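Local coordinates for TETR family transcriptional repressor LFRR (Mycobacterium smegmatis, PDB 2V57), which represses transcription of the lfrRA efflux-pump operon by binding directly to the promoter region upstream of lfrR, at residues B[23-31]-B[98-106]; B[89-98]-B[169-180]. One frame throughout, in Å; residues are numbered along the deposited sequence.

In the fold
Two helix contacts show how a TetR-type repressor joins its DNA-binding end to the rest of an all-helical chain. The segments alternate along the sequence: 23-31, then 89-98 and 98-106, and last 169-180, with Asp98 shared. Contact 1 sets segment 23-31, in the C-terminal part of helix 11-27 and within the TetR DNA-binding region, against the short helix 102-106; contact 2 packs helix 85-97 on helix 169-182. Their centres lie about 19 Å apart. Helices 85-97 and 102-106 follow one another in the chain, which ties the two contacts together and offers a plausible route by which ligand-driven shifts could reach the DNA-binding part. Both contacts also touch the second subunit.

Contact 1 of 2, residues B[23-31]-B[98-106]; sequences AMLVLADHP and DLGPIVLFV
Ala28 O and Pro101 O are bridged by one water, which donates to both carbonyls, at 3.3 Å to Ala28 O and 2.9 Å to Pro101 O. Lys164 of helix 147-164 also donates to Ala28 O, so this carbonyl is gripped from two sources. Beside the water the joint is apolar, and Ile102 is its wedge. With CG1 anti to the backbone N (chi1 -164°), its CD1 reaches into the C-terminal part of helix 11-27, 3.5 Å from Met24 O and 3.9 Å from Leu27 CB. Its other branch, CG2, meets the methyl of Met24, whose chain bends at chi3 and crosses the isoleucine at about a right angle. Ala28 CB rests against the ring of Pro101. In the TetR architecture, helix 11-27 leads into the helix-turn-helix at 34-53, and here its C-terminal part meets helix 102-106 almost perpendicularly, the short axes 88° apart. Phe105 closes the other end of the joint. Leu27 CB stands over one face of its ring, 4.2 Å from the Phe105 centroid in a CH-pi contact, while Pro31 borders the ring's edge, Pro31 O lying 3.5 Å from Phe105 CE1. That same Pro31 carbonyl accepts a hydrogen bond from Arg56, and Pro110 of the second subunit packs on both Pro31 and Phe105.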
loop_
_atom_site.group_PDB
_atom_site.type_symbol
_atom_site.label_atom_id
_atom_site.label_comp_id
_atom_site.label_asym_id
_atom_site.label_seq_id
_atom_site.Cartn_x
_atom_site.Cartn_y
_atom_site.Cartn_z
ATOM N N ALA B 23 15.226 -13.488 0.438
ATOM C CA ALA B 23 13.920 -13.092 0.929
ATOM C C ALA B 23 13.321 -12.017 0.023
ATOM O O ALA B 23 12.136 -12.058 -0.304
ATOM C CB ALA B 23 14.014 -12.608 2.387
ATOM N N MET B 24 14.144 -11.055 -0.380
ATOM C CA MET B 24 13.670 -9.979 -1.253
ATOM C C MET B 24 13.116 -10.512 -2.578
ATOM O O MET B 24 12.126 -9.991 -3.110
ATOM C CB MET B 24 14.796 -8.978 -1.536
ATOM C CG MET B 24 15.035 -7.982 -0.443
ATOM S SD MET B 24 16.289 -6.791 -0.923
ATOM C CE MET B 24 15.562 -6.141 -2.424
ATOM N N LEU B 25 13.750 -11.553 -3.120
ATOM C CA LEU B 25 13.278 -12.129 -4.381
ATOM C C LEU B 25 12.063 -13.032 -4.188
ATOM O O LEU B 25 11.069 -12.953 -4.924
ATOM C CB LEU B 25 14.420 -12.913 -5.049
ATOM C CG LEU B 25 14.087 -13.655 -6.341
ATOM C CD1 LEU B 25 13.774 -12.669 -7.465
ATOM C CD2 LEU B 25 15.250 -14.578 -6.717
ATOM N N VAL B 26 12.138 -13.900 -3.186
ATOM C CA VAL B 26 11.114 -14.926 -3.002
ATOM C C VAL B 26 9.784 -14.329 -2.519
ATOM O O VAL B 26 8.719 -14.647 -3.049
ATOM C CB VAL B 26 11.591 -16.001 -2.015
ATOM C CG1 VAL B 26 10.436 -16.930 -1.619
ATOM C CG2 VAL B 26 12.760 -16.794 -2.639
ATOM N N LEU B 27 9.848 -13.453 -1.531
ATOM C CA LEU B 27 8.615 -12.909 -0.967
ATOM C C LEU B 27 7.919 -11.950 -1.919
ATOM O O LEU B 27 6.720 -11.733 -1.805
ATOM C CB LEU B 27 8.884 -12.227 0.383
ATOM C CG LEU B 27 9.365 -13.174 1.478
ATOM C CD1 LEU B 27 9.910 -12.369 2.650
ATOM C CD2 LEU B 27 8.228 -14.098 1.917
ATOM N N ALA B 28 8.667 -11.365 -2.852
ATOM C CA ALA B 28 8.044 -10.502 -3.856
ATOM C C ALA B 28 7.095 -11.247 -4.800
ATOM O O ALA B 28 6.263 -10.627 -5.452
ATOM C CB ALA B 28 9.088 -9.743 -4.652
ATOM N N ASP B 29 7.217 -12.567 -4.887
ATOM C CA ASP B 29 6.395 -13.321 -5.823
ATOM C C ASP B 29 5.605 -14.394 -5.096
ATOM O O ASP B 29 4.644 -14.951 -5.631
ATOM C CB ASP B 29 7.266 -13.942 -6.920
ATOM C CG ASP B 29 7.947 -12.892 -7.790
ATOM O OD1 ASP B 29 7.451 -11.744 -7.848
ATOM O OD2 ASP B 29 8.983 -13.212 -8.413
ATOM N N HIS B 30 6.019 -14.666 -3.865
ATOM C CA HIS B 30 5.423 -15.709 -3.050
ATOM C C HIS B 30 5.355 -15.192 -1.613
ATOM O O HIS B 30 6.138 -15.596 -0.758
ATOM C CB HIS B 30 6.265 -16.989 -3.128
ATOM C CG HIS B 30 6.294 -17.608 -4.493
ATOM N ND1 HIS B 30 7.315 -17.384 -5.393
ATOM C CD2 HIS B 30 5.422 -18.440 -5.113
ATOM C CE1 HIS B 30 7.070 -18.052 -6.508
ATOM N NE2 HIS B 30 5.928 -18.700 -6.363
ATOM N N PRO B 31 4.399 -14.287 -1.342
ATOM C CA PRO B 31 4.344 -13.580 -0.052
ATOM C C PRO B 31 4.155 -14.483 1.164
ATOM O O PRO B 31 4.502 -14.076 2.279
ATOM C CB PRO B 31 3.138 -12.642 -0.203
ATOM C CG PRO B 31 2.837 -12.595 -1.677
ATOM C CD PRO B 31 3.294 -13.908 -2.242
ATOM N N ASP B 98 13.696 1.258 -8.640
ATOM C CA ASP B 98 14.646 0.173 -8.845
ATOM C C ASP B 98 14.783 -0.739 -7.614
ATOM O O ASP B 98 15.438 -1.773 -7.676
ATOM C CB ASP B 98 16.011 0.724 -9.280
ATOM C CG ASP B 98 15.997 1.285 -10.706
ATOM O OD1 ASP B 98 15.054 0.996 -11.475
ATOM O OD2 ASP B 98 16.938 2.023 -11.057
ATOM N N LEU B 99 14.158 -0.365 -6.505
ATOM C CA LEU B 99 14.143 -1.226 -5.329
ATOM C C LEU B 99 13.302 -2.471 -5.622
ATOM O O LEU B 99 13.504 -3.515 -5.010
ATOM C CB LEU B 99 13.573 -0.493 -4.097
ATOM C CG LEU B 99 14.301 0.752 -3.564
ATOM C CD1 LEU B 99 13.455 1.514 -2.544
ATOM C CD2 LEU B 99 15.648 0.367 -2.963
ATOM N N GLY B 100 12.340 -2.352 -6.535
ATOM C CA GLY B 100 11.527 -3.488 -6.926
ATOM C C GLY B 100 10.287 -3.696 -6.068
ATOM O O GLY B 100 10.056 -2.980 -5.093
ATOM N N PRO B 101 9.469 -4.684 -6.442
ATOM C CA PRO B 101 8.175 -4.923 -5.805
ATOM C C PRO B 101 8.249 -5.408 -4.359
ATOM O O PRO B 101 7.191 -5.520 -3.752
ATOM C CB PRO B 101 7.541 -5.998 -6.706
ATOM C CG PRO B 101 8.715 -6.666 -7.360
ATOM C CD PRO B 101 9.659 -5.540 -7.627
ATOM N N ILE B 102 9.427 -5.691 -3.804
ATOM C CA ILE B 102 9.470 -6.071 -2.384
ATOM C C ILE B 102 8.975 -4.910 -1.512
ATOM O O ILE B 102 8.487 -5.095 -0.388
ATOM C CB ILE B 102 10.878 -6.551 -1.926
ATOM C CG1 ILE B 102 10.784 -7.291 -0.580
ATOM C CG2 ILE B 102 11.868 -5.385 -1.859
ATOM C CD1 ILE B 102 10.010 -8.616 -0.679
ATOM N N VAL B 103 9.073 -3.697 -2.041
ATOM C CA VAL B 103 8.565 -2.532 -1.315
ATOM C C VAL B 103 7.065 -2.645 -1.005
ATOM O O VAL B 103 6.613 -2.159 0.025
ATOM C CB VAL B 103 8.901 -1.202 -2.045
ATOM C CG1 VAL B 103 8.313 -0.006 -1.296
ATOM C CG2 VAL B 103 10.422 -1.075 -2.220
ATOM N N LEU B 104 6.304 -3.310 -1.876
ATOM C CA LEU B 104 4.888 -3.554 -1.616
ATOM C C LEU B 104 4.711 -4.475 -0.424
ATOM O O LEU B 104 3.715 -4.404 0.313
ATOM C CB LEU B 104 4.222 -4.208 -2.828
ATOM C CG LEU B 104 4.153 -3.390 -4.120
ATOM C CD1 LEU B 104 3.869 -4.318 -5.292
ATOM C CD2 LEU B 104 3.084 -2.304 -4.014
ATOM N N PHE B 105 5.668 -5.373 -0.248
ATOM C CA PHE B 105 5.584 -6.316 0.861
ATOM C C PHE B 105 5.910 -5.602 2.177
ATOM O O PHE B 105 5.215 -5.803 3.179
ATOM C CB PHE B 105 6.501 -7.529 0.607
ATOM C CG PHE B 105 6.393 -8.637 1.646
ATOM C CD1 PHE B 105 5.560 -9.721 1.445
ATOM C CD2 PHE B 105 7.181 -8.616 2.791
ATOM C CE1 PHE B 105 5.482 -10.758 2.379
ATOM C CE2 PHE B 105 7.105 -9.647 3.729
ATOM C CZ PHE B 105 6.248 -10.718 3.519
ATOM N N VAL B 106 6.935 -4.744 2.183
ATOM C CA VAL B 106 7.395 -4.174 3.454
ATOM C C VAL B 106 6.814 -2.807 3.843
ATOM O O VAL B 106 6.918 -2.402 4.993
ATOM C CB VAL B 106 8.943 -4.112 3.556
ATOM C CG1 VAL B 106 9.546 -5.501 3.296
ATOM C CG2 VAL B 106 9.517 -3.060 2.596
HETATM O O HOH W 1 5.412 -7.758 -4.083
#

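Contact 2 of 2, residues B[89-98]-B[169-180]; sequences LRRVVESQLD and RHQIVDAIMTSL. With SO4 (sulfate ion), chain H.
Val93 and Val173 are complementary bumps, each seated in a hollow of the other helix. Val93 drops among Val173, Ile176, Met177 and Leu180; its CG1 faces Ile176 CG2 at 3.9 Å, and its CG2 faces the sulfur of Met177. Val173 returns the fit among Arg90, Val93, Glu94 and Leu97, its CG1 lying under the Arg90 guanidinium while CG2 abuts Leu97 CD2 at 3.7 Å. This is knobs-into-holes packing between helices whose short axes run 125° apart. Met177, folded at chi2 and chi3, curls its SD and CE against Leu89, and Leu97 CD2 also presses on Ile172 CG2. Arg90 is a third knob, its extended start bending at chi3 (-73°) to lay the guanidinium over Val173 CG1 and Met177 CG. Its edge then turns to Asp174: NH2 and NH1 both donate to OD1, at 2.6 Å from NH2 and 2.9 Å from NH1. At the other end, Arg169 stretches across Glu94 and holds Asp98 side-on, NE to OD1 and NH2 to OD2, both 2.9 Å, each on a syn lone pair. Its NH1 binds a sulfate, probably from the crystallisation liquor, through O1. Both helices belong to the C-terminal regulatory part of the TetR fold, beyond the helix-turn-helix; the outer side of helix 169-182 faces the second subunit, whose Trp147 NE1 is hydrogen-bonded to Ser179 OG. Two salt bridges thus border the apolar seam along its outward side: Asp98 spreads two N-H groups over two oxygens, Asp174 takes both on one, and Glu94 OE2, 4.3 Å from Arg169 NH1, probably adds only charge attraction.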
loop_
_atom_site.group_PDB
_atom_site.type_symbol
_atom_site.label_atom_id
_atom_site.label_comp_id
_atom_site.label_asym_id
_atom_site.label_seq_id
_atom_site.Cartn_x
_atom_site.Cartn_y
_atom_site.Cartn_z
ATOM N N LEU B 89 14.542 15.120 -9.594
ATOM C CA LEU B 89 13.366 14.395 -9.119
ATOM C C LEU B 89 13.211 13.085 -9.890
ATOM O O LEU B 89 12.892 12.054 -9.310
ATOM C CB LEU B 89 12.098 15.252 -9.243
ATOM C CG LEU B 89 10.785 14.610 -8.779
ATOM C CD1 LEU B 89 10.893 14.095 -7.341
ATOM C CD2 LEU B 89 9.587 15.572 -8.946
ATOM N N ARG B 90 13.445 13.125 -11.200
ATOM C CA ARG B 90 13.398 11.900 -11.990
ATOM C C ARG B 90 14.406 10.857 -11.486
ATOM O O ARG B 90 14.065 9.675 -11.357
ATOM C CB ARG B 90 13.626 12.179 -13.474
ATOM C CG ARG B 90 13.708 10.906 -14.307
ATOM C CD ARG B 90 13.785 11.218 -15.800
ATOM N NE ARG B 90 12.489 11.680 -16.279
ATOM C CZ ARG B 90 11.622 10.907 -16.924
ATOM N NH1 ARG B 90 11.930 9.644 -17.186
ATOM N NH2 ARG B 90 10.454 11.403 -17.306
ATOM N N ARG B 91 15.629 11.281 -11.184
ATOM C CA ARG B 91 16.626 10.358 -10.639
ATOM C C ARG B 91 16.151 9.734 -9.319
ATOM O O ARG B 91 16.355 8.543 -9.073
ATOM C CB ARG B 91 17.965 11.062 -10.442
ATOM C CG ARG B 91 18.659 11.459 -11.737
ATOM C CD ARG B 91 20.124 11.759 -11.512
ATOM N NE ARG B 91 20.339 12.810 -10.522
ATOM C CZ ARG B 91 20.317 14.111 -10.807
ATOM N NH1 ARG B 91 20.082 14.508 -12.050
ATOM N NH2 ARG B 91 20.534 15.022 -9.860
ATOM N N VAL B 92 15.510 10.539 -8.479
ATOM C CA VAL B 92 14.989 10.040 -7.209
ATOM C C VAL B 92 13.909 8.990 -7.422
ATOM O O VAL B 92 13.933 7.929 -6.785
ATOM C CB VAL B 92 14.468 11.186 -6.325
ATOM C CG1 VAL B 92 13.610 10.645 -5.183
ATOM C CG2 VAL B 92 15.659 12.004 -5.795
ATOM N N VAL B 93 12.962 9.285 -8.311
ATOM C CA VAL B 93 11.928 8.323 -8.673
ATOM C C VAL B 93 12.541 7.010 -9.175
ATOM O O VAL B 93 12.158 5.922 -8.730
ATOM C CB VAL B 93 10.963 8.888 -9.749
ATOM C CG1 VAL B 93 10.022 7.787 -10.249
ATOM C CG2 VAL B 93 10.148 10.080 -9.183
ATOM N N GLU B 94 13.489 7.112 -10.103
ATOM C CA GLU B 94 14.153 5.915 -10.621
ATOM C C GLU B 94 14.812 5.118 -9.513
ATOM O O GLU B 94 14.675 3.896 -9.449
ATOM C CB GLU B 94 15.199 6.294 -11.678
ATOM C CG GLU B 94 14.584 6.793 -12.962
ATOM C CD GLU B 94 15.585 7.484 -13.861
ATOM O OE1 GLU B 94 16.674 7.857 -13.379
ATOM O OE2 GLU B 94 15.281 7.664 -15.057
ATOM N N SER B 95 15.531 5.824 -8.644
ATOM C CA SER B 95 16.263 5.196 -7.554
ATOM C C SER B 95 15.341 4.340 -6.690
ATOM O O SER B 95 15.708 3.231 -6.312
ATOM C CB SER B 95 17.001 6.247 -6.704
ATOM O OG SER B 95 16.152 6.886 -5.744
ATOM N N GLN B 96 14.141 4.843 -6.401
ATOM C CA GLN B 96 13.164 4.082 -5.619
ATOM C C GLN B 96 12.434 3.004 -6.427
ATOM O O GLN B 96 12.136 1.928 -5.901
ATOM C CB GLN B 96 12.147 5.021 -4.946
ATOM C CG GLN B 96 12.818 6.099 -4.111
ATOM C CD GLN B 96 13.638 5.534 -2.955
ATOM O OE1 GLN B 96 13.108 4.850 -2.081
ATOM N NE2 GLN B 96 14.934 5.831 -2.944
ATOM N N LEU B 97 12.124 3.283 -7.691
ATOM C CA LEU B 97 11.487 2.268 -8.520
ATOM C C LEU B 97 12.387 1.027 -8.606
ATOM O O LEU B 97 11.906 -0.113 -8.608
ATOM C CB LEU B 97 11.171 2.799 -9.921
ATOM C CG LEU B 97 10.234 1.957 -10.786
ATOM C CD1 LEU B 97 8.830 1.824 -10.186
ATOM C CD2 LEU B 97 10.167 2.513 -12.230
ATOM N N ASP B 98 13.696 1.258 -8.640
ATOM C CA ASP B 98 14.646 0.173 -8.845
ATOM C C ASP B 98 14.783 -0.739 -7.614
ATOM O O ASP B 98 15.438 -1.773 -7.676
ATOM C CB ASP B 98 16.011 0.724 -9.280
ATOM C CG ASP B 98 15.997 1.285 -10.706
ATOM O OD1 ASP B 98 15.054 0.996 -11.475
ATOM O OD2 ASP B 98 16.938 2.023 -11.057
ATOM N N ARG B 169 9.976 0.187 -17.605
ATOM C CA ARG B 169 10.531 1.088 -16.602
ATOM C C ARG B 169 10.413 2.555 -17.007
ATOM O O ARG B 169 9.880 3.365 -16.248
ATOM C CB ARG B 169 11.993 0.727 -16.328
ATOM C CG ARG B 169 12.719 1.617 -15.314
ATOM C CD ARG B 169 14.199 1.249 -15.294
ATOM N NE ARG B 169 14.971 1.920 -14.250
ATOM C CZ ARG B 169 15.788 2.948 -14.471
ATOM N NH1 ARG B 169 15.935 3.427 -15.701
ATOM N NH2 ARG B 169 16.456 3.500 -13.466
ATOM N N HIS B 170 10.899 2.897 -18.200
ATOM C CA HIS B 170 10.943 4.297 -18.612
ATOM C C HIS B 170 9.562 4.942 -18.606
ATOM O O HIS B 170 9.425 6.117 -18.254
ATOM C CB HIS B 170 11.580 4.447 -19.996
ATOM C CG HIS B 170 11.780 5.870 -20.416
ATOM N ND1 HIS B 170 10.848 6.569 -21.153
ATOM C CD2 HIS B 170 12.807 6.729 -20.201
ATOM C CE1 HIS B 170 11.289 7.795 -21.373
ATOM N NE2 HIS B 170 12.477 7.919 -20.807
ATOM N N GLN B 171 8.554 4.166 -18.997
ATOM C CA GLN B 171 7.171 4.625 -19.081
ATOM C C GLN B 171 6.544 4.829 -17.698
ATOM O O GLN B 171 5.775 5.760 -17.494
ATOM C CB GLN B 171 6.351 3.612 -19.878
ATOM C CG GLN B 171 5.100 4.154 -20.535
ATOM C CD GLN B 171 4.327 3.056 -21.239
ATOM O OE1 GLN B 171 4.744 1.898 -21.240
ATOM N NE2 GLN B 171 3.194 3.412 -21.832
ATOM N N ILE B 172 6.867 3.947 -16.757
ATOM C CA ILE B 172 6.433 4.103 -15.383
ATOM C C ILE B 172 7.027 5.373 -14.775
ATOM O O ILE B 172 6.349 6.113 -14.060
ATOM C CB ILE B 172 6.822 2.868 -14.527
ATOM C CG1 ILE B 172 6.076 1.632 -15.041
ATOM C CG2 ILE B 172 6.516 3.109 -13.042
ATOM C CD1 ILE B 172 6.535 0.325 -14.422
ATOM N N VAL B 173 8.297 5.628 -15.058
ATOM C CA VAL B 173 8.937 6.827 -14.526
ATOM C C VAL B 173 8.258 8.081 -15.086
ATOM O O VAL B 173 7.896 8.988 -14.333
ATOM C CB VAL B 173 10.449 6.816 -14.770
ATOM C CG1 VAL B 173 11.080 8.142 -14.358
ATOM C CG2 VAL B 173 11.086 5.662 -14.008
ATOM N N ASP B 174 8.035 8.114 -16.395
ATOM C CA ASP B 174 7.297 9.222 -17.007
ATOM C C ASP B 174 5.914 9.435 -16.369
ATOM O O ASP B 174 5.499 10.564 -16.147
ATOM C CB ASP B 174 7.102 8.999 -18.506
ATOM C CG ASP B 174 8.394 9.118 -19.299
ATOM O OD1 ASP B 174 9.454 9.461 -18.718
ATOM O OD2 ASP B 174 8.342 8.856 -20.515
ATOM N N ALA B 175 5.187 8.344 -16.126
ATOM C CA ALA B 175 3.838 8.439 -15.573
ATOM C C ALA B 175 3.869 8.938 -14.137
ATOM O O ALA B 175 3.077 9.801 -13.751
ATOM C CB ALA B 175 3.112 7.092 -15.661
ATOM N N ILE B 176 4.781 8.398 -13.335
ATOM C CA ILE B 176 4.896 8.867 -11.966
ATOM C C ILE B 176 5.245 10.356 -11.985
ATOM O O ILE B 176 4.632 11.148 -11.274
ATOM C CB ILE B 176 5.932 8.075 -11.169
ATOM C CG1 ILE B 176 5.422 6.645 -10.929
ATOM C CG2 ILE B 176 6.236 8.771 -9.829
ATOM C CD1 ILE B 176 6.495 5.745 -10.276
ATOM N N MET B 177 6.208 10.742 -12.817
ATOM C CA MET B 177 6.597 12.157 -12.893
ATOM C C MET B 177 5.407 13.048 -13.275
ATOM O O MET B 177 5.178 14.094 -12.661
ATOM C CB MET B 177 7.762 12.372 -13.870
ATOM C CG MET B 177 9.099 11.891 -13.366
ATOM S SD MET B 177 9.678 12.819 -11.925
ATOM C CE MET B 177 9.989 14.448 -12.629
ATOM N N THR B 178 4.642 12.624 -14.277
ATOM C CA THR B 178 3.482 13.398 -14.730
ATOM C C THR B 178 2.390 13.474 -13.658
ATOM O O THR B 178 1.808 14.530 -13.425
ATOM C CB THR B 178 2.932 12.864 -16.069
ATOM O OG1 THR B 178 3.993 12.834 -17.031
ATOM C CG2 THR B 178 1.820 13.749 -16.596
ATOM N N SER B 179 2.139 12.358 -12.978
ATOM C CA SER B 179 1.178 12.337 -11.882
ATOM C C SER B 179 1.576 13.270 -10.723
ATOM O O SER B 179 0.721 13.941 -10.144
ATOM C CB SER B 179 1.009 10.907 -11.367
ATOM O OG SER B 179 0.430 10.097 -12.364
ATOM N N LEU B 180 2.863 13.296 -10.373
ATOM C CA LEU B 180 3.328 14.172 -9.306
ATOM C C LEU B 180 3.110 15.653 -9.656
ATOM O O LEU B 180 2.694 16.456 -8.813
ATOM C CB LEU B 180 4.824 13.925 -9.006
ATOM C CG LEU B 180 5.151 12.618 -8.265
ATOM C CD1 LEU B 180 6.639 12.244 -8.389
ATOM C CD2 LEU B 180 4.715 12.686 -6.787
HETATM S S SO4 H . 14.813 2.556 -19.041
HETATM O O1 SO4 H . 14.232 3.255 -17.896
HETATM O O2 SO4 H . 13.768 1.789 -19.718
HETATM O O3 SO4 H . 15.384 3.542 -19.957
HETATM O O4 SO4 H . 15.869 1.656 -18.570
#